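Local coordinates for DUF6836 domain-containing protein (Clostridium leptum, PDB 4PW1) that is of unknown function but folds into a nine-stranded antiparallel beta sheet surrounded by alpha helices, at residues Asn105-Phe110 against Val246-Lys251; Leu28-Leu33 against Asn99-Pro104; His221-Tyr226 against Ser233-Tyr238; Met176-Cys181 against Thr203-Val208; Asn52-Leu57 against Phe110-Gln115. One frame throughout, in Å; residues are numbered along the deposited sequence.

Interaction 1 of 5, residues Asn105-Phe110 against Val246-Lys251; sequences NGLCYF and VGFSLK
The Phe248 ring is the tight spot here. Its CG sits between the backbone N and the carbonyl carbon (chi1 75°), which swings the ring across the neighbouring strand. CZ then meets Leu107 CD2 at 3.8 Å, CE1 lies 3.9 Å from Phe110 CB, and the backbone N of Phe110 comes over one ring face. Phe177 of helix 173-190 packs here too. On the opposite face Tyr109 and Ser249 pair more lightly: Phe248 O lies over the rim of the Tyr109 ring, Tyr109 CD2 touches Ser249 CB at 3.8 Å, and Ser249 OG bonds to Tyr29 O. Backbone bonds hold the middle, Phe110 N to Phe248 O at 3.0 Å and Leu250 N to Cys108 O at 2.8 Å. Towards Asn105 the strands splay, and the partly exposed Lys251 turns off to the second subunit. This is an antiparallel strand pair at the middle of the sheet, with a classic beta bulge on its other flank, where Cys108 and Tyr109 both face Ala101 of strand 95-103.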
# COMPACT_ATOMS: atom_id res chain seq x y z
N ASN B 105 17.43 4.64 13.64
CA ASN B 105 18.46 5.05 12.70
C ASN B 105 18.36 6.50 12.27
O ASN B 105 19.18 6.96 11.49
CB ASN B 105 18.46 4.16 11.47
CG ASN B 105 19.04 2.80 11.77
OD1 ASN B 105 20.18 2.68 12.20
ND2 ASN B 105 18.26 1.76 11.56
N GLY B 106 17.39 7.24 12.79
CA GLY B 106 17.26 8.67 12.45
C GLY B 106 16.02 8.96 11.62
O GLY B 106 14.96 8.35 11.84
N LEU B 107 16.13 9.94 10.72
CA LEU B 107 15.00 10.38 9.92
C LEU B 107 14.73 9.34 8.87
O LEU B 107 15.55 9.11 8.00
CB LEU B 107 15.28 11.73 9.25
CG LEU B 107 14.15 12.31 8.40
CD1 LEU B 107 12.95 12.68 9.30
CD2 LEU B 107 14.60 13.55 7.64
N CYS B 108 13.57 8.71 8.95
CA CYS B 108 13.20 7.63 8.01
C CYS B 108 12.02 7.99 7.13
O CYS B 108 11.67 7.24 6.23
CB CYS B 108 12.92 6.34 8.80
SG CYS B 108 11.61 6.43 10.03
N TYR B 109 11.37 9.12 7.41
CA TYR B 109 10.27 9.58 6.62
C TYR B 109 10.13 11.10 6.71
O TYR B 109 10.19 11.66 7.78
CB TYR B 109 8.96 8.87 7.01
CG TYR B 109 7.81 9.25 6.10
CD1 TYR B 109 7.21 10.52 6.18
CD2 TYR B 109 7.38 8.39 5.11
CE1 TYR B 109 6.21 10.88 5.31
CE2 TYR B 109 6.37 8.75 4.22
CZ TYR B 109 5.79 9.97 4.34
OH TYR B 109 4.83 10.33 3.48
N PHE B 110 10.00 11.74 5.55
CA PHE B 110 9.69 13.15 5.42
C PHE B 110 8.80 13.38 4.20
O PHE B 110 9.08 12.86 3.16
CB PHE B 110 10.97 13.96 5.23
CG PHE B 110 10.73 15.43 5.02
CD1 PHE B 110 10.51 15.95 3.76
CD2 PHE B 110 10.69 16.29 6.10
CE1 PHE B 110 10.27 17.31 3.59
CE2 PHE B 110 10.41 17.62 5.94
CZ PHE B 110 10.20 18.14 4.68
N VAL B 246 9.48 15.62 -3.10
CA VAL B 246 8.89 16.31 -1.97
C VAL B 246 8.92 15.48 -0.70
O VAL B 246 8.39 15.88 0.32
CB VAL B 246 7.46 16.80 -2.28
CG1 VAL B 246 7.50 17.82 -3.41
CG2 VAL B 246 6.56 15.63 -2.63
N GLY B 247 9.52 14.31 -0.76
CA GLY B 247 9.63 13.44 0.39
C GLY B 247 10.35 12.16 0.12
O GLY B 247 10.73 11.87 -1.01
N PHE B 248 10.53 11.37 1.18
CA PHE B 248 11.10 10.07 1.09
C PHE B 248 10.73 9.22 2.28
O PHE B 248 10.29 9.72 3.30
CB PHE B 248 12.64 10.11 0.99
CG PHE B 248 13.31 10.43 2.31
CD1 PHE B 248 13.46 11.73 2.73
CD2 PHE B 248 13.80 9.41 3.12
CE1 PHE B 248 14.07 12.02 3.96
CE2 PHE B 248 14.39 9.69 4.36
CZ PHE B 248 14.52 11.01 4.77
N SER B 249 10.93 7.91 2.12
CA SER B 249 10.77 6.91 3.16
C SER B 249 11.96 6.01 3.01
O SER B 249 12.23 5.52 1.90
CB SER B 249 9.51 6.06 2.93
OG SER B 249 9.51 4.92 3.79
N LEU B 250 12.66 5.76 4.11
CA LEU B 250 13.82 4.86 4.10
C LEU B 250 13.67 3.80 5.18
O LEU B 250 13.44 4.13 6.34
CB LEU B 250 15.11 5.66 4.36
CG LEU B 250 16.37 4.81 4.59
CD1 LEU B 250 16.70 4.06 3.33
CD2 LEU B 250 17.55 5.68 5.04
N LYS B 251 13.74 2.54 4.78
CA LYS B 251 13.66 1.43 5.72
C LYS B 251 14.91 0.56 5.60
O LYS B 251 15.12 -0.08 4.57
CB LYS B 251 12.45 0.57 5.42
CG LYS B 251 12.32 -0.61 6.37
CD LYS B 251 11.14 -1.49 5.98
CE LYS B 251 11.00 -2.62 6.95
NZ LYS B 251 9.61 -3.10 6.88

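Interaction 2 of 5, residues Leu28-Leu33 against Asn99-Pro104; sequences LYPWNL and NMALDP
Asp103 OD2 takes one hydrogen bond across this contact, a short one of 2.6 Å donated by Tyr29 OH. The carboxylate is gripped twice, because OD1 accepts the backbone N of Asn105. The phenol comes to the anti lone pair of OD2, the two side chains crossing at about a right angle. Tyr29 CG is anti to its backbone N (chi1 174°), and Pro30, joined by a cis peptide, lays its CB over the centre of the tyrosine ring. The pyrrolidine presses CG onto Ala101 CB at 3.5 Å. Trp31 brings the six-membered end of its indole to the strand: CZ2 is 3.7 Å from Met100 O, and CH2 is 3.8 Å from Asn99 OD1, whose own hydrogen bond comes from Asp85 N. The loop after strand 24-28 is thus seated on strand 95-103 by one hydrogen bond, while Pro30 packs on Ala101 and the Trp31 rim rests against two strand oxygens; two donors on the Asp103 carboxylate would tend to keep it ionised.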
# COMPACT_ATOMS: atom_id res chain seq x y z
N LEU B 28 3.85 3.97 3.46
CA LEU B 28 5.31 3.84 3.46
C LEU B 28 5.86 3.75 4.88
O LEU B 28 5.27 4.31 5.82
CB LEU B 28 5.92 5.04 2.75
CG LEU B 28 5.43 5.26 1.32
CD1 LEU B 28 6.16 6.45 0.71
CD2 LEU B 28 5.62 4.01 0.48
N TYR B 29 6.92 2.99 5.03
CA TYR B 29 7.59 2.81 6.31
C TYR B 29 7.89 4.21 6.88
O TYR B 29 8.31 5.10 6.14
CB TYR B 29 8.85 1.95 6.16
CG TYR B 29 9.65 1.87 7.45
CD1 TYR B 29 9.37 0.90 8.43
CD2 TYR B 29 10.66 2.82 7.71
CE1 TYR B 29 10.08 0.84 9.61
CE2 TYR B 29 11.37 2.77 8.90
CZ TYR B 29 11.09 1.79 9.83
OH TYR B 29 11.75 1.81 11.00
N PRO B 30 7.60 4.43 8.17
CA PRO B 30 7.12 3.52 9.19
C PRO B 30 5.62 3.71 9.52
O PRO B 30 5.18 3.27 10.58
CB PRO B 30 7.97 3.91 10.41
CG PRO B 30 8.04 5.40 10.29
CD PRO B 30 8.07 5.69 8.78
N TRP B 31 4.87 4.31 8.62
CA TRP B 31 3.45 4.55 8.85
C TRP B 31 2.66 3.26 8.97
O TRP B 31 1.60 3.27 9.57
CB TRP B 31 2.85 5.52 7.82
CG TRP B 31 3.53 6.86 7.95
CD1 TRP B 31 4.58 7.32 7.23
CD2 TRP B 31 3.25 7.85 8.92
NE1 TRP B 31 4.93 8.57 7.66
CE2 TRP B 31 4.14 8.92 8.70
CE3 TRP B 31 2.33 7.95 9.97
CZ2 TRP B 31 4.15 10.04 9.50
CZ3 TRP B 31 2.31 9.10 10.73
CH2 TRP B 31 3.21 10.12 10.49
N ASN B 32 3.21 2.16 8.49
CA ASN B 32 2.58 0.86 8.72
C ASN B 32 2.59 0.49 10.20
O ASN B 32 1.83 -0.38 10.62
CB ASN B 32 3.29 -0.24 7.91
CG ASN B 32 4.79 -0.25 8.18
OD1 ASN B 32 5.46 0.79 8.10
ND2 ASN B 32 5.32 -1.40 8.51
N LEU B 33 3.45 1.11 10.99
CA LEU B 33 3.55 0.78 12.41
C LEU B 33 2.79 1.76 13.27
O LEU B 33 2.73 1.59 14.46
CB LEU B 33 5.02 0.77 12.83
CG LEU B 33 5.88 -0.23 12.04
CD1 LEU B 33 7.33 -0.10 12.46
CD2 LEU B 33 5.42 -1.67 12.25
N ASN B 99 4.57 15.58 7.06
CA ASN B 99 4.65 14.34 7.80
C ASN B 99 6.11 13.96 7.99
O ASN B 99 6.91 14.10 7.05
CB ASN B 99 3.91 13.23 7.06
CG ASN B 99 2.42 13.34 7.23
OD1 ASN B 99 1.87 12.88 8.23
ND2 ASN B 99 1.78 14.09 6.36
N MSE B 100 6.45 13.49 9.18
CA MSE B 100 7.79 13.04 9.45
C MSE B 100 7.80 11.93 10.42
O MSE B 100 6.89 11.77 11.20
CB MSE B 100 8.69 14.13 10.10
CG MSE B 100 8.75 15.35 9.25
SE MSE B 100 10.03 16.73 10.05
CE MSE B 100 11.40 15.66 10.33
N ALA B 101 8.87 11.15 10.38
CA ALA B 101 9.06 10.11 11.38
C ALA B 101 10.53 9.85 11.59
O ALA B 101 11.32 9.89 10.64
CB ALA B 101 8.38 8.83 10.99
N LEU B 102 10.84 9.49 12.83
CA LEU B 102 12.16 9.02 13.20
C LEU B 102 12.07 7.66 13.86
O LEU B 102 11.14 7.40 14.63
CB LEU B 102 12.81 10.01 14.19
CG LEU B 102 13.20 11.35 13.55
CD1 LEU B 102 12.06 12.33 13.64
CD2 LEU B 102 14.42 11.89 14.26
N ASP B 103 13.06 6.83 13.53
CA ASP B 103 13.25 5.54 14.15
C ASP B 103 14.67 5.51 14.75
O ASP B 103 15.36 6.51 14.72
CB ASP B 103 12.95 4.43 13.13
CG ASP B 103 14.01 4.27 12.02
OD1 ASP B 103 15.06 4.92 12.03
OD2 ASP B 103 13.77 3.44 11.10
N PRO B 104 15.11 4.37 15.28
CA PRO B 104 16.46 4.39 15.90
C PRO B 104 17.62 4.73 14.96
O PRO B 104 18.66 5.09 15.44
CB PRO B 104 16.62 2.97 16.44
CG PRO B 104 15.19 2.52 16.71
CD PRO B 104 14.40 3.13 15.58

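Interaction 3 of 5, residues His221-Tyr226 against Ser233-Tyr238; sequences HIYAMY and SMVLIY
Six backbone hydrogen bonds, two at each of Ile222-Tyr238, Ala224-Leu236 and Tyr226-Met234, zip these strands into a regular antiparallel hairpin; the register sets which residues share a face, and the side-chain torsions which atoms touch. Tyr223 places CG anti to its carbonyl carbon (chi1 -77°) and stands its ring on the face shared with Val235 and Ile237, beside the latter. Its CB meets Val235 CG1 at 3.7 Å, while CE1 runs on to Ile237 CG2 at 4.0 Å, the tyrosine and isoleucine pointing the same way. Val235 has CG1 anti to its backbone N (chi1 178°), which sends one methyl to Tyr223 and the other, CG2, to Met225 CG at 3.9 Å. Met225, a selenomethionine, then bends at chi3 and carries its end off the neighbouring strand. His221 shares this face, its CG 3.9 Å from Ile237 CG2, and its ND1 bonds to Asp219 O. On the other face Tyr226 crosses Leu236 obliquely, CE1 to CD1 at 4.1 Å, and its CD1 approaches the CE methyl of Met234 at 4.2 Å. Ala224 pairs with Leu236, CB to CB at 4.2 Å. That second face lies against helix 173-190, where Phe174 touches both Tyr226 and Leu236; strands 214-218 and 244-251 flank the hairpin, and Glu24 of the second subunit packs on Met225 and Val235.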
# COMPACT_ATOMS: atom_id res chain seq x y z
N HIS B 221 1.28 11.74 -7.02
CA HIS B 221 2.73 11.67 -7.02
C HIS B 221 3.23 10.46 -7.72
O HIS B 221 2.50 9.47 -7.91
CB HIS B 221 3.24 11.67 -5.58
CG HIS B 221 2.98 12.94 -4.89
ND1 HIS B 221 1.83 13.17 -4.17
CD2 HIS B 221 3.67 14.10 -4.87
CE1 HIS B 221 1.84 14.40 -3.70
NE2 HIS B 221 2.95 14.99 -4.12
N ILE B 222 4.49 10.53 -8.12
CA ILE B 222 5.21 9.34 -8.54
C ILE B 222 6.08 8.87 -7.38
O ILE B 222 6.86 9.67 -6.79
CB ILE B 222 6.05 9.58 -9.78
CG1 ILE B 222 5.13 9.96 -10.93
CG2 ILE B 222 6.91 8.34 -10.15
CD1 ILE B 222 5.88 10.38 -12.19
N TYR B 223 5.96 7.58 -7.08
CA TYR B 223 6.81 6.92 -6.06
C TYR B 223 7.94 6.20 -6.77
O TYR B 223 7.73 5.24 -7.49
CB TYR B 223 5.99 5.94 -5.21
CG TYR B 223 5.12 6.59 -4.17
CD1 TYR B 223 4.65 7.87 -4.29
CD2 TYR B 223 4.69 5.87 -3.06
CE1 TYR B 223 3.84 8.45 -3.34
CE2 TYR B 223 3.87 6.45 -2.11
CZ TYR B 223 3.48 7.75 -2.25
OH TYR B 223 2.65 8.30 -1.34
N ALA B 224 9.15 6.70 -6.60
CA ALA B 224 10.34 6.12 -7.20
C ALA B 224 10.95 5.18 -6.19
O ALA B 224 11.30 5.59 -5.09
CB ALA B 224 11.32 7.22 -7.53
N MSE B 225 11.09 3.93 -6.56
CA MSE B 225 11.36 2.88 -5.59
C MSE B 225 12.69 2.27 -5.87
O MSE B 225 13.07 1.97 -7.03
CB MSE B 225 10.25 1.81 -5.66
CG MSE B 225 8.92 2.43 -5.24
SE MSE B 225 7.44 1.37 -6.08
CE MSE B 225 8.24 -0.38 -6.06
N TYR B 226 13.42 2.05 -4.80
CA TYR B 226 14.74 1.46 -4.91
C TYR B 226 14.92 0.50 -3.78
O TYR B 226 14.47 0.77 -2.68
CB TYR B 226 15.81 2.54 -4.76
CG TYR B 226 15.70 3.59 -5.80
CD1 TYR B 226 14.89 4.70 -5.61
CD2 TYR B 226 16.41 3.50 -6.98
CE1 TYR B 226 14.76 5.66 -6.58
CE2 TYR B 226 16.28 4.45 -7.96
CZ TYR B 226 15.44 5.53 -7.76
OH TYR B 226 15.29 6.52 -8.71
N SER B 233 15.18 -0.64 1.73
CA SER B 233 14.47 -0.08 0.61
C SER B 233 14.08 1.36 0.86
O SER B 233 14.01 1.83 2.01
CB SER B 233 13.25 -0.97 0.27
OG SER B 233 12.25 -0.84 1.25
N MSE B 234 13.82 2.06 -0.22
CA MSE B 234 13.43 3.44 -0.12
C MSE B 234 12.46 3.80 -1.19
O MSE B 234 12.40 3.17 -2.24
CB MSE B 234 14.72 4.25 -0.14
CG MSE B 234 14.47 5.66 -0.60
SE MSE B 234 16.14 6.71 -0.50
CE MSE B 234 16.73 5.90 -2.01
N VAL B 235 11.66 4.82 -0.89
CA VAL B 235 10.81 5.46 -1.86
C VAL B 235 11.08 6.94 -1.83
O VAL B 235 11.16 7.55 -0.76
CB VAL B 235 9.33 5.21 -1.53
CG1 VAL B 235 8.46 5.93 -2.52
CG2 VAL B 235 9.04 3.75 -1.53
N LEU B 236 11.34 7.50 -3.01
CA LEU B 236 11.41 8.93 -3.19
C LEU B 236 10.08 9.39 -3.77
O LEU B 236 9.61 8.82 -4.73
CB LEU B 236 12.55 9.29 -4.13
CG LEU B 236 13.93 9.06 -3.56
CD1 LEU B 236 15.00 9.27 -4.63
CD2 LEU B 236 14.17 10.02 -2.40
N ILE B 237 9.47 10.41 -3.17
CA ILE B 237 8.16 10.88 -3.55
C ILE B 237 8.28 12.10 -4.43
O ILE B 237 8.71 13.18 -3.96
CB ILE B 237 7.33 11.27 -2.29
CG1 ILE B 237 7.25 10.08 -1.34
CG2 ILE B 237 5.95 11.78 -2.68
CD1 ILE B 237 6.66 10.45 -0.00
N TYR B 238 7.97 11.91 -5.70
CA TYR B 238 8.14 12.94 -6.72
C TYR B 238 6.83 13.60 -7.06
O TYR B 238 5.83 12.91 -7.33
CB TYR B 238 8.75 12.33 -7.97
CG TYR B 238 9.14 13.31 -9.05
CD1 TYR B 238 10.32 14.05 -8.96
CD2 TYR B 238 8.38 13.43 -10.21
CE1 TYR B 238 10.72 14.89 -9.97
CE2 TYR B 238 8.77 14.29 -11.23
CZ TYR B 238 9.94 15.02 -11.10
OH TYR B 238 10.36 15.86 -12.10

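Interaction 4 of 5, residues Met176-Cys181 against Thr203-Val208; sequences MFFMRC and TIWELV
Helices 173-190 and 198-210 form an antiparallel pair on the helical side of the sheet, their short segments running at 165° to each other. With axes 11.4 Å apart at closest approach, the gap is bridged by large side chains, chiefly Phe178. From CB the chain turns CG anti to the carbonyl carbon (chi1 -65°), pointing the ring at the other helix. CE1, on one side of the ring, slides past Ile204 and touches its CG2 at 3.6 Å. CZ at the tip reaches Val208 head-on, 3.8 Å from CG2, which lies in the plane of the ring. CE2, on the other side, faces Trp205, with CD1 of the indole at 4.3 Å. There the edge of Trp205 meets the face of Phe178 in a T-shaped stack, planes 64° apart. Phe177 adds a lighter touch, its ring edge presented to the same Ile204 methyl. Phe139 packs against both Phe178 and Trp205 and so closes an aromatic cluster, whereas Ile204 and Val208 also rest on Met234 of the sheet. No hydrogen bond links the two segments; the polar end of the indole is satisfied from outside, where Trp205 NE1 bonds to Pro143 O.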
# COMPACT_ATOMS: atom_id res chain seq x y z
N MSE B 176 19.19 17.77 -6.74
CA MSE B 176 18.58 18.77 -5.88
C MSE B 176 18.23 18.16 -4.55
O MSE B 176 18.45 18.78 -3.47
CB MSE B 176 17.30 19.35 -6.45
CG MSE B 176 17.62 20.22 -7.66
SE MSE B 176 15.95 21.06 -8.34
CE MSE B 176 14.61 19.61 -8.62
N PHE B 177 17.66 16.96 -4.59
CA PHE B 177 17.25 16.31 -3.35
C PHE B 177 18.48 15.94 -2.50
O PHE B 177 18.51 16.20 -1.31
CB PHE B 177 16.43 15.07 -3.65
CG PHE B 177 16.04 14.31 -2.41
CD1 PHE B 177 15.09 14.82 -1.53
CD2 PHE B 177 16.66 13.12 -2.10
CE1 PHE B 177 14.76 14.13 -0.38
CE2 PHE B 177 16.33 12.41 -0.97
CZ PHE B 177 15.37 12.92 -0.11
N PHE B 178 19.51 15.36 -3.10
CA PHE B 178 20.72 15.03 -2.31
C PHE B 178 21.40 16.25 -1.72
O PHE B 178 21.89 16.21 -0.58
CB PHE B 178 21.71 14.22 -3.15
CG PHE B 178 21.19 12.87 -3.54
CD1 PHE B 178 20.42 12.15 -2.68
CD2 PHE B 178 21.43 12.35 -4.79
CE1 PHE B 178 19.90 10.92 -3.05
CE2 PHE B 178 20.94 11.11 -5.14
CZ PHE B 178 20.19 10.39 -4.27
N MSE B 179 21.41 17.34 -2.47
CA MSE B 179 22.05 18.58 -1.99
C MSE B 179 21.27 19.11 -0.81
O MSE B 179 21.85 19.55 0.17
CB MSE B 179 22.05 19.67 -3.06
CG MSE B 179 23.17 19.49 -4.08
SE MSE B 179 22.88 20.64 -5.67
CE MSE B 179 22.21 22.21 -4.65
N ARG B 180 19.93 19.07 -0.88
CA ARG B 180 19.12 19.48 0.29
C ARG B 180 19.38 18.61 1.51
O ARG B 180 19.57 19.12 2.64
CB ARG B 180 17.63 19.53 -0.04
CG ARG B 180 17.26 20.67 -0.96
CD ARG B 180 15.81 20.53 -1.38
NE ARG B 180 15.35 21.63 -2.23
CZ ARG B 180 14.96 22.82 -1.79
NH1 ARG B 180 14.96 23.13 -0.50
NH2 ARG B 180 14.58 23.73 -2.68
N CYS B 181 19.44 17.29 1.31
CA CYS B 181 19.76 16.37 2.42
C CYS B 181 21.11 16.68 3.09
O CYS B 181 21.20 16.75 4.33
CB CYS B 181 19.72 14.91 1.96
SG CYS B 181 18.04 14.30 1.56
N THR B 203 23.49 5.76 2.55
CA THR B 203 22.55 4.70 2.17
C THR B 203 21.57 5.19 1.10
O THR B 203 21.29 4.50 0.14
CB THR B 203 21.76 4.21 3.39
OG1 THR B 203 22.66 3.65 4.32
CG2 THR B 203 20.73 3.13 3.01
N ILE B 204 21.09 6.41 1.25
CA ILE B 204 20.15 6.96 0.30
C ILE B 204 20.81 7.07 -1.08
O ILE B 204 20.25 6.64 -2.11
CB ILE B 204 19.62 8.33 0.80
CG1 ILE B 204 18.77 8.13 2.06
CG2 ILE B 204 18.80 9.01 -0.26
CD1 ILE B 204 18.53 9.42 2.83
N TRP B 205 22.02 7.62 -1.10
CA TRP B 205 22.75 7.77 -2.33
C TRP B 205 23.03 6.43 -2.98
O TRP B 205 22.82 6.25 -4.20
CB TRP B 205 24.04 8.52 -2.00
CG TRP B 205 24.96 8.78 -3.08
CD1 TRP B 205 24.92 9.83 -3.97
CD2 TRP B 205 26.10 8.01 -3.42
NE1 TRP B 205 26.01 9.77 -4.81
CE2 TRP B 205 26.74 8.65 -4.50
CE3 TRP B 205 26.69 6.86 -2.88
CZ2 TRP B 205 27.94 8.18 -5.03
CZ3 TRP B 205 27.85 6.35 -3.47
CH2 TRP B 205 28.46 7.01 -4.52
N GLU B 206 23.52 5.48 -2.18
CA GLU B 206 23.88 4.17 -2.70
C GLU B 206 22.66 3.40 -3.27
O GLU B 206 22.78 2.71 -4.28
CB GLU B 206 24.56 3.32 -1.63
CG GLU B 206 25.10 2.00 -2.15
CD GLU B 206 25.56 1.09 -1.04
OE1 GLU B 206 24.65 0.67 -0.31
OE2 GLU B 206 26.80 0.81 -0.86
N LEU B 207 21.52 3.51 -2.62
CA LEU B 207 20.34 2.86 -3.17
C LEU B 207 19.98 3.39 -4.54
O LEU B 207 19.72 2.59 -5.48
CB LEU B 207 19.15 3.07 -2.28
CG LEU B 207 19.17 2.14 -1.09
CD1 LEU B 207 18.15 2.67 -0.09
CD2 LEU B 207 18.91 0.71 -1.51
N VAL B 208 20.00 4.70 -4.71
CA VAL B 208 19.66 5.26 -6.00
C VAL B 208 20.72 4.85 -7.05
O VAL B 208 20.41 4.63 -8.24
CB VAL B 208 19.48 6.78 -5.94
CG1 VAL B 208 19.20 7.36 -7.31
CG2 VAL B 208 18.34 7.11 -5.03

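Interaction 5 of 5, residues Asn52-Leu57 against Phe110-Gln115; sequences NSVRIL and FSYVNQ
Here helix 44-58 packs on the sheet: its short segment crosses strand 110-114 at 63°, with 9.5 Å between the axes, and two rings projecting from the strand meet it. Phe110 offers a ring face to Leu57. The Leu57 CB lies 3.9 Å from the ring centroid in a CH-pi contact, its closest ring atom being CE1 at 3.6 Å, and the CD1 methyl, extended at chi2 -177°, lies over the ring near its root, 3.9 Å from Phe110 CG. Leu57 and Phe110 thus cross obliquely, the leucine spread over the ring from root to tip. Near the far end of that ring, CZ stands 3.7 Å from Ser53 O, a carbonyl already bonded to Leu57 N within the helix. Tyr112, two residues along on the same side of the strand, crosses Val54 at about a right angle, CE1 to CG1 at 4.2 Å. Its ring also stacks with Tyr96, and Trp62 covers both Val54 and Tyr112. On the side of the helix turned from the strand, Arg55 reaches back towards the preceding turn, besides its salt bridge to Asp64. Its NH2 makes a 3.2 Å hydrogen bond to Asn52 OD1, approaching from well above the amide plane.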
# COMPACT_ATOMS: atom_id res chain seq x y z
N ASN B 52 14.18 22.70 10.95
CA ASN B 52 15.16 22.83 9.88
C ASN B 52 14.85 21.91 8.66
O ASN B 52 15.07 22.27 7.51
CB ASN B 52 16.52 22.54 10.45
CG ASN B 52 17.03 23.71 11.27
OD1 ASN B 52 17.40 24.73 10.72
ND2 ASN B 52 17.03 23.58 12.56
N SER B 53 14.34 20.72 8.93
CA SER B 53 13.91 19.83 7.83
C SER B 53 12.82 20.47 6.96
O SER B 53 12.90 20.43 5.71
CB SER B 53 13.41 18.52 8.39
OG SER B 53 14.47 17.82 9.05
N VAL B 54 11.84 21.09 7.60
CA VAL B 54 10.79 21.81 6.88
C VAL B 54 11.40 22.88 5.97
O VAL B 54 11.09 22.92 4.76
CB VAL B 54 9.76 22.43 7.84
CG1 VAL B 54 8.79 23.37 7.10
CG2 VAL B 54 9.00 21.35 8.62
N ARG B 55 12.28 23.72 6.51
CA ARG B 55 12.88 24.77 5.68
C ARG B 55 13.80 24.27 4.56
O ARG B 55 13.78 24.79 3.44
CB ARG B 55 13.65 25.79 6.55
CG ARG B 55 12.77 26.68 7.42
CD ARG B 55 13.63 27.78 8.06
NE ARG B 55 14.45 27.21 9.12
CZ ARG B 55 14.07 27.10 10.39
NH1 ARG B 55 12.86 27.48 10.80
NH2 ARG B 55 14.87 26.54 11.26
N ILE B 56 14.63 23.28 4.85
CA ILE B 56 15.68 22.87 3.92
C ILE B 56 15.21 21.76 2.96
O ILE B 56 15.48 21.82 1.76
CB ILE B 56 16.92 22.44 4.70
CG1 ILE B 56 17.53 23.67 5.40
CG2 ILE B 56 17.92 21.79 3.78
CD1 ILE B 56 18.58 23.33 6.44
N LEU B 57 14.50 20.76 3.47
CA LEU B 57 13.95 19.72 2.57
C LEU B 57 12.69 20.21 1.88
O LEU B 57 12.49 19.97 0.69
CB LEU B 57 13.65 18.40 3.31
CG LEU B 57 14.82 17.78 4.08
CD1 LEU B 57 14.44 16.45 4.69
CD2 LEU B 57 16.02 17.60 3.17
N PHE B 110 10.00 11.74 5.55
CA PHE B 110 9.69 13.15 5.42
C PHE B 110 8.80 13.38 4.20
O PHE B 110 9.08 12.86 3.16
CB PHE B 110 10.97 13.96 5.23
CG PHE B 110 10.73 15.43 5.02
CD1 PHE B 110 10.51 15.95 3.76
CD2 PHE B 110 10.69 16.29 6.10
CE1 PHE B 110 10.27 17.31 3.59
CE2 PHE B 110 10.41 17.62 5.94
CZ PHE B 110 10.20 18.14 4.68
N SER B 111 7.74 14.16 4.33
CA SER B 111 7.04 14.63 3.15
C SER B 111 6.42 16.00 3.41
O SER B 111 5.92 16.31 4.54
CB SER B 111 5.96 13.60 2.73
OG SER B 111 4.88 13.66 3.64
N TYR B 112 6.43 16.81 2.35
CA TYR B 112 6.00 18.19 2.34
C TYR B 112 5.09 18.38 1.13
O TYR B 112 5.56 18.50 0.01
CB TYR B 112 7.25 19.04 2.21
CG TYR B 112 7.10 20.53 2.22
CD1 TYR B 112 7.00 21.23 3.42
CD2 TYR B 112 7.18 21.26 1.05
CE1 TYR B 112 6.93 22.62 3.43
CE2 TYR B 112 7.11 22.65 1.04
CZ TYR B 112 7.01 23.33 2.24
OH TYR B 112 6.95 24.68 2.24
N VAL B 113 3.78 18.37 1.35
CA VAL B 113 2.84 18.17 0.28
C VAL B 113 1.84 19.30 0.22
O VAL B 113 1.08 19.56 1.16
CB VAL B 113 2.11 16.79 0.36
CG1 VAL B 113 1.05 16.66 -0.75
CG2 VAL B 113 3.08 15.64 0.25
N ASN B 114 1.86 20.02 -0.91
CA ASN B 114 0.92 21.12 -1.12
C ASN B 114 -0.49 20.54 -1.32
O ASN B 114 -0.71 19.77 -2.22
CB ASN B 114 1.38 21.88 -2.34
CG ASN B 114 0.43 22.98 -2.80
OD1 ASN B 114 -0.65 23.23 -2.29
ND2 ASN B 114 0.87 23.63 -3.81
N GLN B 115 -1.42 20.94 -0.48
CA GLN B 115 -2.77 20.41 -0.45
C GLN B 115 -3.65 21.00 -1.50
O GLN B 115 -4.72 20.48 -1.75
CB GLN B 115 -3.42 20.68 0.92
CG GLN B 115 -2.65 20.02 2.06
CD GLN B 115 -2.57 18.54 1.81
OE1 GLN B 115 -1.52 17.96 1.52
NE2 GLN B 115 -3.71 17.95 1.84

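Interactions 1, 2, 3 and 5 all reach the same antiparallel sheet. Across it the strands run 95-103, 106-114, 244-251, 233-239 and 221-227, so interaction 1, centred about 6 Å from the middle of the chain, joins the two DUF6836 ranges. Interactions 1 and 5 share Phe110 and their segments alternate along the chain, whereas interactions 3 and 4 fall within the long excursion between the segments of interaction 1. Interactions 4 and 5, centres about 16 Å apart, lie on the helical side, linked by the Arg180 NH1 to Ile56 O bond. Interaction 2 lies about 18 Å from interaction 4, centre to centre. At these contacts, then, helices lie on one face of the sheet and the 28-33 loop on the other.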